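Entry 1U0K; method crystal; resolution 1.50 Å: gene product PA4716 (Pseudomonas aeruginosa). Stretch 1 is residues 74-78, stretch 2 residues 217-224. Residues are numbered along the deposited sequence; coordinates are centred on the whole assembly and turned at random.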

# COMPACT_ATOMS: atom_id res chain seq x y z
N PHE A 74 -4.97 -10.49 -16.48
CA PHE A 74 -3.91 -11.08 -17.29
C PHE A 74 -2.91 -11.90 -16.48
O PHE A 74 -2.69 -11.64 -15.29
N ALA A 75 -2.31 -12.89 -17.14
CA ALA A 75 -1.35 -13.80 -16.51
C ALA A 75 -0.30 -13.01 -15.72
O ALA A 75 0.30 -12.09 -16.27
N GLY A 76 -0.11 -13.35 -14.44
CA GLY A 76 0.86 -12.68 -13.57
C GLY A 76 1.24 -13.53 -12.36
O GLY A 76 0.65 -14.60 -12.17
N HIS A 77 2.18 -13.05 -11.54
CA HIS A 77 2.62 -13.75 -10.32
C HIS A 77 1.57 -13.98 -9.18
O HIS A 77 1.80 -14.82 -8.31
N PRO A 78 0.46 -13.24 -9.12
CA PRO A 78 -0.63 -13.68 -8.24
C PRO A 78 -1.06 -15.12 -8.53
O PRO A 78 -1.51 -15.81 -7.62
N GLU A 217 6.58 1.33 -6.59
CA GLU A 217 7.35 0.45 -7.44
C GLU A 217 6.99 -0.99 -7.11
O GLU A 217 6.86 -1.34 -5.94
N ASP A 218 6.82 -1.82 -8.14
CA ASP A 218 6.49 -3.22 -7.95
C ASP A 218 7.78 -3.98 -7.68
O ASP A 218 8.78 -3.74 -8.35
N VAL A 219 7.75 -4.88 -6.70
CA VAL A 219 8.92 -5.66 -6.30
C VAL A 219 9.35 -6.65 -7.39
O VAL A 219 10.53 -6.76 -7.70
N ALA A 220 8.39 -7.37 -7.96
CA ALA A 220 8.69 -8.45 -8.91
C ALA A 220 7.45 -8.77 -9.73
O ALA A 220 6.48 -9.31 -9.20
N THR A 221 7.50 -8.47 -11.03
CA THR A 221 6.33 -8.43 -11.89
C THR A 221 6.28 -9.65 -12.81
O THR A 221 6.93 -9.68 -13.85
N GLY A 222 5.49 -10.65 -12.43
CA GLY A 222 5.37 -11.87 -13.22
C GLY A 222 4.77 -11.64 -14.60
O GLY A 222 5.09 -12.37 -15.55
N SER A 223 3.92 -10.63 -14.72
CA SER A 223 3.25 -10.33 -15.99
C SER A 223 4.22 -9.71 -17.01
O SER A 223 3.96 -9.78 -18.21
N ALA A 224 5.30 -9.10 -16.51
CA ALA A 224 6.37 -8.55 -17.36
C ALA A 224 7.51 -9.54 -17.56
O ALA A 224 8.25 -9.44 -18.55

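The most unusual feature of this contact is that one water ties the two stretches together at the start of a helix. Water 1 accepts hydrogen bonds from two backbone amides, His-77 N at 3.1 Å and Ser-223 N at 3.2 Å. It also hydrogen-bonds to the ring nitrogen His-77 ND1 at 2.7 Å. The water therefore meets the backbone of both stretches and the one large side chain that points across. The two amides do not bond to each other, since His-77 N and Ser-223 N lie 4.4 Å apart.

His-77 supplies the main side chain of the interface. Its CA-to-CB bond points toward stretch 2, and chi1 is 72° (p), with chi2 at -76°. This conformation brings ND1 near the turn that leads into the helix. Gly-222 N donates a hydrogen bond to His-77 ND1. It is weak, because the distance from Gly-222 N to His-77 ND1 is 3.4 Å, but it is well aligned, with an angle of 167° at the hydrogen. It is the only direct hydrogen bond between the stretches.

The His-77 ring has other neighbours. Ala-220 O lies over one face, 3.5 Å from His-77 ND1. The angle is poor, so this is a packing contact and not a hydrogen bond. Thr-221 CA is 4.3 Å from His-77 ND1. Asp-218 also points its CA-to-CB bond toward stretch 1, with chi1 at -164° (t). Asp-218 OD2 comes no closer to the ring than 4.3 Å, measured to His-77 CE1. That oxygen has a nearer partner within its own stretch: Thr-221 OG1 donates a hydrogen bond to Asp-218 OD2 at 2.6 Å.

Thr-221 holds the N-cap position, but its side chain makes no capping bond. Its CA-to-CB bond points away from stretch 1, with chi1 at -51° (m). Its backbone joins the first turn instead, where Ala-224 N donates to Thr-221 O at 3.2 Å.

The backbones come close where Gly-222 has no side chain. Gly-76 CA is 3.9 Å from Ser-223 N and 4.2 Å from Gly-222 C. A CB on Gly-222 would point toward stretch 1 and clash with His-77 N at 2.5 Å. On Gly-76, a CB would point sideways, and its crowding would come from within stretch 1, from Pro-78 CD at 3.4 Å.

Ser-223 packs beside this approach. Its CA-to-CB bond points sideways, and chi1 is 53° (p). Ser-223 CB touches Ala-75 O at 3.2 Å. Ser-223 CA also makes a CA-H...O contact with Ala-75 O at 3.4 Å, so this one carbonyl meets two carbons of the same residue. Ser-223 OG is hydrogen-bonded elsewhere in the structure.

Ala-75 contributes its carbonyl here, as its methyl, pointing sideways, does not reach stretch 2. The Phe-74 side chain starts sideways and its end leads away. The interface is small, burying 209 Å² in all.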

# COMPACT_ATOMS: atom_id res chain seq x y z
CB PHE A 74 -3.19 -9.96 -18.07
CG PHE A 74 -4.12 -8.91 -18.59
CD1 PHE A 74 -4.33 -7.73 -17.90
CD2 PHE A 74 -4.84 -9.13 -19.76
CE1 PHE A 74 -5.21 -6.78 -18.38
CE2 PHE A 74 -5.72 -8.18 -20.24
CZ PHE A 74 -5.90 -7.01 -19.55
CB ALA A 75 -0.69 -14.68 -17.57
CB HIS A 77 3.86 -13.08 -9.72
CG HIS A 77 3.55 -11.77 -9.09
ND1 HIS A 77 3.32 -10.63 -9.83
CD2 HIS A 77 3.34 -11.44 -7.80
CE1 HIS A 77 3.00 -9.64 -9.01
NE2 HIS A 77 3.00 -10.11 -7.78
CB PRO A 78 -1.75 -12.69 -8.56
CG PRO A 78 -1.01 -11.46 -8.91
CD PRO A 78 0.13 -11.96 -9.77
CB GLU A 217 8.85 0.68 -7.23
CG GLU A 217 9.73 0.01 -8.27
CD GLU A 217 11.22 0.20 -8.02
OE1 GLU A 217 11.57 1.08 -7.21
OE2 GLU A 217 12.03 -0.53 -8.63
CB ASP A 218 5.79 -3.77 -9.20
CG ASP A 218 5.07 -5.10 -8.96
OD1 ASP A 218 4.72 -5.45 -7.81
OD2 ASP A 218 4.79 -5.87 -9.91
CB VAL A 219 8.64 -6.43 -4.98
CG1 VAL A 219 9.79 -7.37 -4.63
CG2 VAL A 219 8.36 -5.46 -3.83
CB ALA A 220 9.18 -9.68 -8.16
CB THR A 221 6.36 -7.13 -12.73
OG1 THR A 221 6.57 -6.01 -11.86
CG2 THR A 221 5.04 -6.84 -13.40
CB SER A 223 2.02 -9.44 -15.78
OG SER A 223 2.33 -8.26 -15.05
CB ALA A 224 6.93 -7.27 -16.75
O HOH W 1 2.09 -10.02 -12.21